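Local coordinates for adenosylmethionine-8-amino-7-oxononanoate aminotransferase (Methanocaldococcus jannaschii, PDB 6ZHK), which probably transfers an amino group from S-adenosyl-L-methionine to 8-amino-7-oxononanoate in biotin biosynthesis, using pyridoxal 5'-phosphate as cofactor, at residues A[229-234]-A[263-268]. Sequence-based numbering, arbitrary orientation.
Sequences FCVILE and VIFILD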
loop_
_atom_site.group_PDB
_atom_site.type_symbol
_atom_site.label_atom_id
_atom_site.label_comp_id
_atom_site.label_asym_id
_atom_site.label_seq_id
_atom_site.Cartn_x
_atom_site.Cartn_y
_atom_site.Cartn_z
ATOM N N PHE A 229 9.950 -18.110 -11.821
ATOM C CA PHE A 229 8.730 -18.312 -11.028
ATOM C C PHE A 229 7.492 -17.604 -11.579
ATOM O O PHE A 229 6.366 -17.927 -11.154
ATOM C CB PHE A 229 8.952 -17.993 -9.547
ATOM C CG PHE A 229 9.301 -16.551 -9.303
ATOM C CD1 PHE A 229 8.272 -15.611 -9.204
ATOM C CD2 PHE A 229 10.620 -16.115 -9.268
ATOM C CE1 PHE A 229 8.569 -14.261 -8.982
ATOM C CE2 PHE A 229 10.910 -14.776 -8.997
ATOM C CZ PHE A 229 9.891 -13.843 -8.853
ATOM N N CYS A 230 7.690 -16.686 -12.529
ATOM C CA CYS A 230 6.522 -16.146 -13.223
ATOM C C CYS A 230 6.911 -15.407 -14.505
ATOM O O CYS A 230 8.087 -15.145 -14.742
ATOM C CB CYS A 230 5.792 -15.171 -12.301
ATOM S SG CYS A 230 6.690 -13.599 -12.090
ATOM N N VAL A 231 5.902 -15.204 -15.379
ATOM C CA VAL A 231 5.866 -14.228 -16.453
ATOM C C VAL A 231 4.781 -13.235 -16.028
ATOM O O VAL A 231 3.760 -13.658 -15.524
ATOM C CB VAL A 231 5.513 -14.879 -17.804
ATOM C CG1 VAL A 231 5.118 -13.775 -18.804
ATOM C CG2 VAL A 231 6.675 -15.754 -18.315
ATOM N N ILE A 232 5.050 -11.938 -16.065
ATOM C CA ILE A 232 4.074 -10.935 -15.661
ATOM C C ILE A 232 3.996 -9.902 -16.777
ATOM O O ILE A 232 5.050 -9.531 -17.346
ATOM C CB ILE A 232 4.391 -10.317 -14.289
ATOM C CG1 ILE A 232 3.322 -9.247 -13.968
ATOM C CG2 ILE A 232 5.776 -9.721 -14.302
ATOM C CD1 ILE A 232 3.455 -8.643 -12.546
ATOM N N LEU A 233 2.754 -9.545 -17.149
ATOM C CA LEU A 233 2.467 -8.550 -18.180
ATOM C C LEU A 233 1.308 -7.705 -17.697
ATOM O O LEU A 233 0.492 -8.177 -16.891
ATOM C CB LEU A 233 1.992 -9.294 -19.472
ATOM C CG LEU A 233 3.068 -10.160 -20.139
ATOM C CD1 LEU A 233 2.507 -10.861 -21.391
ATOM C CD2 LEU A 233 4.233 -9.282 -20.524
ATOM N N GLU A 234 1.157 -6.512 -18.287
ATOM C CA GLU A 234 -0.054 -5.698 -18.094
ATOM C C GLU A 234 -1.233 -6.249 -18.920
ATOM O O GLU A 234 -1.027 -7.007 -19.856
ATOM C CB GLU A 234 0.274 -4.256 -18.510
ATOM C CG GLU A 234 1.206 -3.557 -17.495
ATOM C CD GLU A 234 1.730 -2.200 -17.951
ATOM O OE1 GLU A 234 0.950 -1.262 -17.917
ATOM O OE2 GLU A 234 2.879 -2.125 -18.472
ATOM N N VAL A 263 5.008 -22.550 -16.291
ATOM C CA VAL A 263 5.324 -21.293 -15.620
ATOM C C VAL A 263 4.036 -20.555 -15.211
ATOM O O VAL A 263 3.116 -20.451 -15.991
ATOM C CB VAL A 263 6.213 -20.394 -16.498
ATOM C CG1 VAL A 263 6.488 -19.000 -15.858
ATOM C CG2 VAL A 263 7.494 -21.108 -16.943
ATOM N N ILE A 264 3.985 -19.968 -14.003
ATOM C CA ILE A 264 2.867 -19.112 -13.562
ATOM C C ILE A 264 2.814 -17.837 -14.418
ATOM O O ILE A 264 3.839 -17.180 -14.682
ATOM C CB ILE A 264 2.988 -18.756 -12.058
ATOM C CG1 ILE A 264 2.439 -19.891 -11.189
ATOM C CG2 ILE A 264 2.216 -17.465 -11.749
ATOM C CD1 ILE A 264 2.835 -19.727 -9.712
ATOM N N PHE A 265 1.577 -17.482 -14.841
ATOM C CA PHE A 265 1.385 -16.259 -15.603
ATOM C C PHE A 265 0.581 -15.293 -14.737
ATOM O O PHE A 265 -0.522 -15.630 -14.284
ATOM C CB PHE A 265 0.637 -16.533 -16.926
ATOM C CG PHE A 265 0.381 -15.299 -17.773
ATOM C CD1 PHE A 265 1.313 -14.262 -17.836
ATOM C CD2 PHE A 265 -0.782 -15.166 -18.519
ATOM C CE1 PHE A 265 1.086 -13.131 -18.613
ATOM C CE2 PHE A 265 -1.029 -14.021 -19.287
ATOM C CZ PHE A 265 -0.087 -13.014 -19.337
ATOM N N ILE A 266 1.170 -14.096 -14.456
ATOM C CA ILE A 266 0.515 -13.081 -13.670
ATOM C C ILE A 266 0.048 -11.993 -14.605
ATOM O O ILE A 266 0.857 -11.477 -15.353
ATOM C CB ILE A 266 1.534 -12.498 -12.660
ATOM C CG1 ILE A 266 2.102 -13.634 -11.793
ATOM C CG2 ILE A 266 0.826 -11.385 -11.889
ATOM C CD1 ILE A 266 3.066 -13.061 -10.677
ATOM N N LEU A 267 -1.238 -11.634 -14.558
ATOM C CA LEU A 267 -1.692 -10.521 -15.391
ATOM C C LEU A 267 -2.038 -9.370 -14.455
ATOM O O LEU A 267 -2.847 -9.498 -13.526
ATOM C CB LEU A 267 -2.905 -10.928 -16.221
ATOM C CG LEU A 267 -3.278 -10.007 -17.383
ATOM C CD1 LEU A 267 -2.205 -10.101 -18.459
ATOM C CD2 LEU A 267 -4.665 -10.404 -17.962
ATOM N N ASP A 268 -1.385 -8.213 -14.723
ATOM C CA ASP A 268 -1.633 -7.039 -13.923
ATOM C C ASP A 268 -2.739 -6.202 -14.590
ATOM O O ASP A 268 -2.463 -5.478 -15.538
ATOM C CB ASP A 268 -0.329 -6.244 -13.777
ATOM C CG ASP A 268 -0.530 -4.915 -13.069
ATOM O OD1 ASP A 268 -1.698 -4.585 -12.761
ATOM O OD2 ASP A 268 0.510 -4.274 -12.769
#
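Val231 and Leu233 use both their N-H and C=O groups to pair with the backbone of 264-268 in a parallel ladder. Val231 N donates to Ile264 O (2.9 Å) and Val231 O accepts from Ile266 N (2.8 Å, 177° at the hydrogen); Leu233 repeats the pattern with Ile266 O and Asp268 N, the bond from its own N being longer at 3.2 Å. Among the apolar contacts, Ile266, on the same face as Ile232, reaches both that residue and Cys230: chi1 of -57° sets CG1 anti to the carbonyl carbon, and the extended chi2 (-176°) then brings CD1 to 3.8 Å from Cys230 CB, while CG2 lies 3.9 Å from Ile232 CD1. Ile266 also touches Ala129 of helix 122-140. An alanine here, without CG1, CG2 and CD1, would probably leave a gap beside Cys230 CB and Ile232 CD1. The two strands are adjacent in the seven-stranded mixed sheet of the large domain of this fold-type I aminotransferase, joined by a crossover through helix 250-261. That helix packs on the other face, where the Phe265 ring has its CD1 edge 3.4 Å from Val231 O and its CE1 3.9 Å from Leu233 CD1, the Leu233 and Phe265 side chains crossing at about a right angle. Of the carboxylates at the C-terminal ends of the two strands, Glu234 is held by Gly239 N and Tyr155 N, whereas Asp268, predicted to bind pyridoxal phosphate, bonds through OD2 to His156 ND1 and through OD1 to Val270 N.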